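5-oxoprolinase subunit C (Escherichia coli, PDB 5DUD) cleaves 5-oxoproline to L-glutamate at the expense of ATP hydrolysis, as subunit C of the bacterial 5-oxoprolinase. Local coordinates at residues Leu168-Tyr182 and Arg257-Gln271. Residues are numbered along the deposited sequence; the frame is centred on the assembly and turned at random.
Sequences LLWGNRIRALPGPEY and RIACIIEADMYHLAQ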
ATOM      1  N   LEU A 168      17.701 -10.503 -12.833  1.00 35.73           N
ATOM      2  CA  LEU A 168      16.726 -11.598 -12.692  1.00 35.32           C
ATOM      3  C   LEU A 168      15.753 -11.643 -13.874  1.00 39.18           C
ATOM      4  O   LEU A 168      15.192 -10.609 -14.248  1.00 38.50           O
ATOM      5  CB  LEU A 168      15.923 -11.429 -11.396  1.00 34.66           C
ATOM      6  CG  LEU A 168      16.699 -11.484 -10.086  1.00 39.25           C
ATOM      7  CD1 LEU A 168      15.808 -11.108  -8.923  1.00 38.70           C
ATOM      8  CD2 LEU A 168      17.295 -12.863  -9.855  1.00 42.40           C
ATOM      9  N   LEU A 169      15.514 -12.838 -14.430  1.00 36.22           N
ATOM     10  CA  LEU A 169      14.606 -12.947 -15.570  1.00 36.19           C
ATOM     11  C   LEU A 169      13.162 -12.782 -15.132  1.00 39.19           C
ATOM     12  O   LEU A 169      12.782 -13.236 -14.052  1.00 38.50           O
ATOM     13  CB  LEU A 169      14.773 -14.279 -16.325  1.00 37.18           C
ATOM     14  CG  LEU A 169      15.162 -14.117 -17.784  1.00 42.73           C
ATOM     15  CD1 LEU A 169      16.635 -13.752 -17.906  1.00 43.19           C
ATOM     16  CD2 LEU A 169      14.825 -15.366 -18.574  1.00 46.19           C
ATOM     17  N   TRP A 170      12.373 -12.124 -15.986  1.00 35.63           N
ATOM     18  CA  TRP A 170      10.946 -11.889 -15.777  1.00 35.06           C
ATOM     19  C   TRP A 170      10.153 -12.900 -16.596  1.00 39.51           C
ATOM     20  O   TRP A 170      10.694 -13.507 -17.523  1.00 39.86           O
ATOM     21  CB  TRP A 170      10.588 -10.447 -16.174  1.00 33.48           C
ATOM     22  CG  TRP A 170      11.409  -9.432 -15.443  1.00 33.74           C
ATOM     23  CD1 TRP A 170      11.208  -8.976 -14.175  1.00 35.95           C
ATOM     24  CD2 TRP A 170      12.631  -8.836 -15.895  1.00 33.77           C
ATOM     25  NE1 TRP A 170      12.194  -8.081 -13.832  1.00 35.17           N
ATOM     26  CE2 TRP A 170      13.087  -7.985 -14.865  1.00 37.09           C
ATOM     27  CE3 TRP A 170      13.375  -8.920 -17.080  1.00 35.73           C
ATOM     28  CZ2 TRP A 170      14.249  -7.218 -14.988  1.00 36.51           C
ATOM     29  CZ3 TRP A 170      14.531  -8.163 -17.199  1.00 37.26           C
ATOM     30  CH2 TRP A 170      14.956  -7.326 -16.161  1.00 37.31           C
ATOM     31  N   GLY A 171       8.890 -13.083 -16.230  1.00 35.82           N
ATOM     32  CA  GLY A 171       7.986 -14.002 -16.910  1.00 36.28           C
ATOM     33  C   GLY A 171       6.529 -13.691 -16.638  1.00 39.52           C
ATOM     34  O   GLY A 171       6.219 -12.795 -15.849  1.00 38.10           O
ATOM     35  N   ASN A 172       5.622 -14.432 -17.287  1.00 36.91           N
ATOM     36  CA  ASN A 172       4.174 -14.254 -17.102  1.00 36.70           C
ATOM     37  C   ASN A 172       3.602 -15.278 -16.096  1.00 40.62           C
ATOM     38  O   ASN A 172       2.475 -15.070 -15.647  1.00 39.98           O
ATOM     39  CB  ASN A 172       3.391 -14.305 -18.432  1.00 38.71           C
ATOM     40  CG  ASN A 172       3.675 -15.490 -19.322  1.00 63.24           C
ATOM     41  OD1 ASN A 172       3.070 -16.557 -19.183  1.00 58.66           O
ATOM     42  ND2 ASN A 172       4.592 -15.326 -20.269  1.00 55.40           N
ATOM     43  N   ARG A 173       4.344 -16.368 -15.744  1.00 37.56           N
ATOM     44  CA  ARG A 173       3.889 -17.354 -14.754  1.00 37.56           C
ATOM     45  C   ARG A 173       4.252 -16.862 -13.346  1.00 40.45           C
ATOM     46  O   ARG A 173       5.420 -16.581 -13.086  1.00 39.66           O
ATOM     47  CB  ARG A 173       4.488 -18.742 -15.028  1.00 38.97           C
ATOM     48  CG  ARG A 173       4.164 -19.248 -16.427  1.00 51.96           C
ATOM     49  CD  ARG A 173       4.197 -20.758 -16.560  1.00 65.98           C
ATOM     50  NE  ARG A 173       3.083 -21.421 -15.873  1.00 78.12           N
ATOM     51  CZ  ARG A 173       1.822 -21.475 -16.307  1.00 94.66           C
ATOM     52  NH1 ARG A 173       1.471 -20.886 -17.448  1.00 82.60           N
ATOM     53  NH2 ARG A 173       0.898 -22.116 -15.598  1.00 82.91           N
ATOM     54  N   ILE A 174       3.250 -16.719 -12.463  1.00 36.61           N
ATOM     55  CA  ILE A 174       3.429 -16.197 -11.105  1.00 35.42           C
ATOM     56  C   ILE A 174       2.840 -17.178 -10.085  1.00 39.00           C
ATOM     57  O   ILE A 174       1.677 -17.552 -10.187  1.00 39.15           O
ATOM     58  CB  ILE A 174       2.773 -14.783 -11.033  1.00 38.05           C
ATOM     59  CG1 ILE A 174       3.682 -13.726 -11.716  1.00 38.03           C
ATOM     60  CG2 ILE A 174       2.441 -14.357  -9.596  1.00 38.26           C
ATOM     61  CD1 ILE A 174       2.994 -12.899 -12.735  1.00 45.33           C
ATOM     62  N   ARG A 175       3.642 -17.576  -9.098  1.00 34.87           N
ATOM     63  CA  ARG A 175       3.214 -18.511  -8.060  1.00 34.87           C
ATOM     64  C   ARG A 175       2.329 -17.825  -7.022  1.00 38.27           C
ATOM     65  O   ARG A 175       2.785 -16.900  -6.356  1.00 37.07           O
ATOM     66  CB  ARG A 175       4.432 -19.143  -7.373  1.00 34.76           C
ATOM     67  CG  ARG A 175       5.139 -20.172  -8.242  1.00 44.40           C
ATOM     68  CD  ARG A 175       6.451 -20.628  -7.635  1.00 51.88           C
ATOM     69  NE  ARG A 175       7.474 -19.585  -7.702  1.00 57.05           N
ATOM     70  CZ  ARG A 175       8.713 -19.697  -7.229  1.00 69.79           C
ATOM     71  NH1 ARG A 175       9.111 -20.827  -6.648  1.00 57.55           N
ATOM     72  NH2 ARG A 175       9.568 -18.689  -7.340  1.00 55.43           N
ATOM     73  N   ALA A 176       1.065 -18.261  -6.900  1.00 35.36           N
ATOM     74  CA  ALA A 176       0.132 -17.713  -5.912  1.00 34.90           C
ATOM     75  C   ALA A 176      -0.323 -18.814  -4.966  1.00 39.24           C
ATOM     76  O   ALA A 176      -0.453 -19.965  -5.379  1.00 39.67           O
ATOM     77  CB  ALA A 176      -1.071 -17.065  -6.599  1.00 35.86           C
ATOM     78  N   LEU A 177      -0.559 -18.447  -3.692  1.00 35.34           N
ATOM     79  CA  LEU A 177      -1.032 -19.351  -2.643  1.00 35.71           C
ATOM     80  C   LEU A 177      -2.536 -19.140  -2.439  1.00 39.90           C
ATOM     81  O   LEU A 177      -2.960 -17.991  -2.328  1.00 38.98           O
ATOM     82  CB  LEU A 177      -0.280 -19.103  -1.318  1.00 35.33           C
ATOM     83  CG  LEU A 177       0.956 -19.956  -1.075  1.00 40.19           C
ATOM     84  CD1 LEU A 177       1.750 -19.440   0.112  1.00 39.95           C
ATOM     85  CD2 LEU A 177       0.578 -21.404  -0.799  1.00 43.84           C
ATOM     86  N   PRO A 178      -3.358 -20.202  -2.350  1.00 37.37           N
ATOM     87  CA  PRO A 178      -4.805 -19.991  -2.180  1.00 37.70           C
ATOM     88  C   PRO A 178      -5.238 -19.482  -0.803  1.00 41.38           C
ATOM     89  O   PRO A 178      -4.602 -19.782   0.205  1.00 41.01           O
ATOM     90  CB  PRO A 178      -5.385 -21.398  -2.396  1.00 40.64           C
ATOM     91  CG  PRO A 178      -4.294 -22.330  -2.044  1.00 45.03           C
ATOM     92  CD  PRO A 178      -3.030 -21.640  -2.453  1.00 39.69           C
ATOM     93  N   GLY A 179      -6.457 -18.948  -0.763  1.00 37.99           N
ATOM     94  CA  GLY A 179      -7.193 -18.627   0.457  1.00 37.71           C
ATOM     95  C   GLY A 179      -6.853 -17.285   1.024  1.00 40.30           C
ATOM     96  O   GLY A 179      -6.016 -16.589   0.439  1.00 39.31           O
ATOM     97  N   PRO A 180      -7.484 -16.808   2.117  1.00 36.37           N
ATOM     98  CA  PRO A 180      -8.505 -17.353   3.051  1.00 36.82           C
ATOM     99  C   PRO A 180      -9.886 -17.701   2.459  1.00 40.94           C
ATOM    100  O   PRO A 180     -10.456 -18.692   2.901  1.00 41.39           O
ATOM    101  CB  PRO A 180      -8.659 -16.222   4.088  1.00 38.30           C
ATOM    102  CG  PRO A 180      -7.397 -15.444   3.994  1.00 41.78           C
ATOM    103  CD  PRO A 180      -7.013 -15.496   2.563  1.00 37.00           C
ATOM    104  N   GLU A 181     -10.424 -16.933   1.483  1.00 36.98           N
ATOM    105  CA  GLU A 181     -11.754 -17.206   0.895  1.00 37.70           C
ATOM    106  C   GLU A 181     -11.680 -18.051  -0.401  1.00 41.90           C
ATOM    107  O   GLU A 181     -12.541 -17.903  -1.264  1.00 42.26           O
ATOM    108  CB  GLU A 181     -12.502 -15.888   0.597  1.00 39.06           C
ATOM    109  CG  GLU A 181     -12.871 -15.074   1.826  1.00 48.38           C
ATOM    110  CD  GLU A 181     -11.770 -14.222   2.428  1.00 64.62           C
ATOM    111  OE1 GLU A 181     -10.875 -13.793   1.671  1.00 58.79           O
ATOM    112  OE2 GLU A 181     -11.858 -13.886   3.629  1.00 56.54           O
ATOM    113  N   TYR A 182     -10.745 -19.001  -0.500  1.00 38.15           N
ATOM    114  CA  TYR A 182     -10.588 -19.836  -1.702  1.00 38.42           C
ATOM    115  C   TYR A 182     -11.686 -20.885  -1.777  1.00 43.77           C
ATOM    116  O   TYR A 182     -12.140 -21.200  -2.873  1.00 44.12           O
ATOM    117  CB  TYR A 182      -9.209 -20.510  -1.706  1.00 39.00           C
ATOM    118  CG  TYR A 182      -8.926 -21.455  -2.852  1.00 41.26           C
ATOM    119  CD1 TYR A 182      -8.532 -20.972  -4.094  1.00 42.88           C
ATOM    120  CD2 TYR A 182      -8.900 -22.830  -2.653  1.00 42.81           C
ATOM    121  CE1 TYR A 182      -8.198 -21.837  -5.134  1.00 44.17           C
ATOM    122  CE2 TYR A 182      -8.568 -23.705  -3.685  1.00 44.27           C
ATOM    123  CZ  TYR A 182      -8.225 -23.203  -4.929  1.00 51.39           C
ATOM    124  OH  TYR A 182      -7.877 -24.043  -5.963  1.00 53.18           O
ATOM    125  N   ARG A 257     -10.857 -12.591  -0.687  1.00 32.12           N
ATOM    126  CA  ARG A 257      -9.501 -12.844  -1.170  1.00 30.86           C
ATOM    127  C   ARG A 257      -9.349 -14.302  -1.637  1.00 35.33           C
ATOM    128  O   ARG A 257      -9.350 -15.216  -0.809  1.00 35.10           O
ATOM    129  CB  ARG A 257      -8.482 -12.531  -0.055  1.00 29.35           C
ATOM    130  CG  ARG A 257      -8.611 -11.138   0.564  1.00 34.86           C
ATOM    131  CD  ARG A 257      -7.997 -11.070   1.954  1.00 38.90           C
ATOM    132  NE  ARG A 257      -8.861 -11.680   2.968  1.00 43.48           N
ATOM    133  CZ  ARG A 257      -8.624 -11.679   4.278  1.00 55.93           C
ATOM    134  NH1 ARG A 257      -7.539 -11.084   4.768  1.00 42.17           N
ATOM    135  NH2 ARG A 257      -9.476 -12.265   5.112  1.00 43.12           N
ATOM    136  N   ILE A 258      -9.250 -14.515  -2.952  1.00 32.33           N
ATOM    137  CA  ILE A 258      -9.114 -15.861  -3.518  1.00 32.75           C
ATOM    138  C   ILE A 258      -7.678 -16.393  -3.396  1.00 36.59           C
ATOM    139  O   ILE A 258      -7.520 -17.561  -3.058  1.00 36.86           O
ATOM    140  CB  ILE A 258      -9.600 -15.932  -4.990  1.00 36.43           C
ATOM    141  CG1 ILE A 258      -9.755 -17.405  -5.434  1.00 37.67           C
ATOM    142  CG2 ILE A 258      -8.671 -15.172  -5.966  1.00 36.39           C
ATOM    143  CD1 ILE A 258     -10.380 -17.587  -6.754  1.00 45.11           C
ATOM    144  N   ALA A 259      -6.649 -15.565  -3.677  1.00 32.43           N
ATOM    145  CA  ALA A 259      -5.252 -16.007  -3.625  1.00 31.73           C
ATOM    146  C   ALA A 259      -4.312 -14.883  -3.202  1.00 34.76           C
ATOM    147  O   ALA A 259      -4.719 -13.723  -3.146  1.00 33.99           O
ATOM    148  CB  ALA A 259      -4.834 -16.549  -4.983  1.00 32.74           C
ATOM    149  N   CYS A 260      -3.064 -15.236  -2.875  1.00 31.18           N
ATOM    150  CA  CYS A 260      -2.034 -14.278  -2.477  1.00 30.30           C
ATOM    151  C   CYS A 260      -0.735 -14.627  -3.182  1.00 33.49           C
ATOM    152  O   CYS A 260      -0.259 -15.753  -3.055  1.00 33.49           O
ATOM    153  CB  CYS A 260      -1.855 -14.251  -0.960  1.00 30.59           C
ATOM    154  SG  CYS A 260      -0.715 -12.969  -0.374  1.00 33.69           S
ATOM    155  N   ILE A 261      -0.191 -13.680  -3.959  1.00 29.26           N
ATOM    156  CA  ILE A 261       1.058 -13.858  -4.700  1.00 28.72           C
ATOM    157  C   ILE A 261       2.235 -13.772  -3.720  1.00 31.96           C
ATOM    158  O   ILE A 261       2.243 -12.917  -2.827  1.00 31.28           O
ATOM    159  CB  ILE A 261       1.165 -12.817  -5.847  1.00 31.62           C
ATOM    160  CG1 ILE A 261       0.015 -13.019  -6.863  1.00 32.57           C
ATOM    161  CG2 ILE A 261       2.519 -12.891  -6.564  1.00 32.35           C
ATOM    162  CD1 ILE A 261      -0.438 -11.808  -7.468  1.00 39.59           C
ATOM    163  N   ILE A 262       3.208 -14.681  -3.880  1.00 28.24           N
ATOM    164  CA  ILE A 262       4.373 -14.750  -2.993  1.00 27.53           C
ATOM    165  C   ILE A 262       5.325 -13.588  -3.290  1.00 30.23           C
ATOM    166  O   ILE A 262       5.446 -13.169  -4.441  1.00 29.51           O
ATOM    167  CB  ILE A 262       5.092 -16.132  -3.052  1.00 31.09           C
ATOM    168  CG1 ILE A 262       5.739 -16.438  -4.441  1.00 31.56           C
ATOM    169  CG2 ILE A 262       4.122 -17.237  -2.630  1.00 32.41           C
ATOM    170  CD1 ILE A 262       6.656 -17.618  -4.472  1.00 37.46           C
ATOM    171  N   GLU A 263       5.989 -13.071  -2.246  1.00 26.58           N
ATOM    172  CA  GLU A 263       6.917 -11.934  -2.339  1.00 26.07           C
ATOM    173  C   GLU A 263       8.069 -12.162  -3.348  1.00 29.44           C
ATOM    174  O   GLU A 263       8.526 -11.195  -3.954  1.00 28.65           O
ATOM    175  CB  GLU A 263       7.492 -11.616  -0.949  1.00 27.63           C
ATOM    176  CG  GLU A 263       8.291 -10.324  -0.871  1.00 39.13           C
ATOM    177  CD  GLU A 263       8.594  -9.875   0.545  1.00 61.82           C
ATOM    178  OE1 GLU A 263       9.791  -9.824   0.909  1.00 57.94           O
ATOM    179  OE2 GLU A 263       7.635  -9.587   1.298  1.00 56.21           O
ATOM    180  N   ALA A 264       8.509 -13.421  -3.546  1.00 26.15           N
ATOM    181  CA  ALA A 264       9.575 -13.740  -4.502  1.00 26.11           C
ATOM    182  C   ALA A 264       9.136 -13.533  -5.968  1.00 29.52           C
ATOM    183  O   ALA A 264       9.999 -13.317  -6.813  1.00 29.19           O
ATOM    184  CB  ALA A 264      10.043 -15.178  -4.304  1.00 27.49           C
ATOM    185  N   ASP A 265       7.818 -13.593  -6.274  1.00 25.76           N
ATOM    186  CA  ASP A 265       7.290 -13.426  -7.637  1.00 25.58           C
ATOM    187  C   ASP A 265       6.618 -12.063  -7.869  1.00 28.49           C
ATOM    188  O   ASP A 265       6.225 -11.779  -9.002  1.00 28.03           O
ATOM    189  CB  ASP A 265       6.295 -14.559  -7.960  1.00 27.91           C
ATOM    190  CG  ASP A 265       6.987 -15.872  -8.276  1.00 37.46           C
ATOM    191  OD1 ASP A 265       8.046 -16.149  -7.671  1.00 37.64           O
ATOM    192  OD2 ASP A 265       6.468 -16.623  -9.128  1.00 44.24           O
ATOM    193  N   MET A 266       6.504 -11.213  -6.834  1.00 24.52           N
ATOM    194  CA  MET A 266       5.894  -9.884  -6.979  1.00 23.88           C
ATOM    195  C   MET A 266       6.616  -9.013  -8.009  1.00 27.49           C
ATOM    196  O   MET A 266       5.968  -8.197  -8.653  1.00 27.43           O
ATOM    197  CB  MET A 266       5.872  -9.138  -5.630  1.00 25.88           C
ATOM    198  CG  MET A 266       4.769  -9.587  -4.694  1.00 29.60           C
ATOM    199  SD  MET A 266       3.106  -9.204  -5.294  1.00 33.86           S
ATOM    200  CE  MET A 266       3.096  -7.430  -5.156  1.00 30.12           C
ATOM    201  N   TYR A 267       7.948  -9.167  -8.155  1.00 23.44           N
ATOM    202  CA  TYR A 267       8.722  -8.372  -9.111  1.00 23.00           C
ATOM    203  C   TYR A 267       8.306  -8.653 -10.569  1.00 26.77           C
ATOM    204  O   TYR A 267       8.442  -7.757 -11.401  1.00 26.51           O
ATOM    205  CB  TYR A 267      10.243  -8.576  -8.923  1.00 24.19           C
ATOM    206  CG  TYR A 267      10.848  -9.823  -9.533  1.00 26.05           C
ATOM    207  CD1 TYR A 267      11.361  -9.806 -10.824  1.00 28.37           C
ATOM    208  CD2 TYR A 267      11.048 -10.966  -8.773  1.00 26.90           C
ATOM    209  CE1 TYR A 267      11.971 -10.930 -11.377  1.00 29.70           C
ATOM    210  CE2 TYR A 267      11.667 -12.095  -9.309  1.00 28.32           C
ATOM    211  CZ  TYR A 267      12.139 -12.069 -10.610  1.00 35.95           C
ATOM    212  OH  TYR A 267      12.727 -13.197 -11.137  1.00 37.24           O
ATOM    213  N   HIS A 268       7.776  -9.856 -10.880  1.00 23.22           N
ATOM    214  CA  HIS A 268       7.349 -10.180 -12.247  1.00 23.27           C
ATOM    215  C   HIS A 268       6.151  -9.324 -12.720  1.00 27.17           C
ATOM    216  O   HIS A 268       6.106  -8.967 -13.897  1.00 26.81           O
ATOM    217  CB  HIS A 268       6.977 -11.666 -12.394  1.00 24.37           C
ATOM    218  CG  HIS A 268       8.134 -12.612 -12.325  1.00 27.84           C
ATOM    219  ND1 HIS A 268       8.568 -13.299 -13.442  1.00 30.23           N
ATOM    220  CD2 HIS A 268       8.890 -12.982 -11.266  1.00 29.18           C
ATOM    221  CE1 HIS A 268       9.574 -14.055 -13.034  1.00 29.70           C
ATOM    222  NE2 HIS A 268       9.792 -13.907 -11.728  1.00 29.43           N
ATOM    223  N   LEU A 269       5.194  -9.004 -11.818  1.00 23.93           N
ATOM    224  CA  LEU A 269       3.991  -8.206 -12.149  1.00 24.09           C
ATOM    225  C   LEU A 269       4.367  -6.824 -12.733  1.00 27.99           C
ATOM    226  O   LEU A 269       3.744  -6.373 -13.692  1.00 27.93           O
ATOM    227  CB  LEU A 269       3.081  -7.996 -10.904  1.00 23.87           C
ATOM    228  CG  LEU A 269       1.966  -9.000 -10.518  1.00 28.87           C
ATOM    229  CD1 LEU A 269       0.802  -9.002 -11.527  1.00 29.78           C
ATOM    230  CD2 LEU A 269       2.505 -10.376 -10.142  1.00 31.38           C
ATOM    231  N   ALA A 270       5.398  -6.180 -12.149  1.00 24.23           N
ATOM    232  CA  ALA A 270       5.887  -4.845 -12.511  1.00 24.03           C
ATOM    233  C   ALA A 270       6.289  -4.718 -13.970  1.00 28.90           C
ATOM    234  O   ALA A 270       6.134  -3.631 -14.519  1.00 28.66           O
ATOM    235  CB  ALA A 270       7.082  -4.475 -11.638  1.00 24.28           C
ATOM    236  N   GLN A 271       6.834  -5.785 -14.586  1.00 26.27           N
ATOM    237  CA  GLN A 271       7.294  -5.719 -15.971  1.00 26.93           C
ATOM    238  C   GLN A 271       6.249  -6.147 -16.990  1.00 32.62           C
ATOM    239  O   GLN A 271       6.443  -5.880 -18.172  1.00 33.01           O
ATOM    240  CB  GLN A 271       8.552  -6.576 -16.165  1.00 28.32           C
ATOM    241  CG  GLN A 271       9.747  -6.213 -15.274  1.00 39.83           C
ATOM    242  CD  GLN A 271      10.153  -4.756 -15.234  1.00 54.77           C
ATOM    243  OE1 GLN A 271       9.851  -3.963 -16.128  1.00 50.65           O
ATOM    244  NE2 GLN A 271      10.967  -4.401 -14.256  1.00 43.93           N
TER
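R257 lies side-on against the carboxylate of E181, giving NE to OE1 (3.2 Å) and NH2 to OE2 (3.2 Å), each on the syn lone pair. The bend in the glutamate chain (chi2 80°) brings OE1 back to the strand, where the backbone N of R257 meets it from above the carboxylate plane at 2.6 Å. P180 CG covers one face of the guanidinium. Shortening E181 to an alanine would probably leave the R257 guanidinium without this countercharge and the R257 backbone N without this acceptor. From here strands 173-178 and 257-261 run antiparallel in the cyclophilin-like carboxyltransferase domain, L177 and C260 forming a hydrogen-bonded pair, while 277-282 flanks the other edge of 173-178. I174 turns its two branches to different neighbours: CG2, anti to the backbone N, packs on I261 CG2, and CD1 reaches L269 CD2 at 3.7 Å. R175 is held by D265, whose OD2 takes the backbone N (3.0 Å) and whose OD1 takes NH2 (3.0 Å), with I262 CD1 over the guanidinium face. Beyond the strand, Q271 CG sits over the five-membered ring of W170, 3.4 Å from its centroid, and D33 binds both W170 NE1 and Q271 NE2.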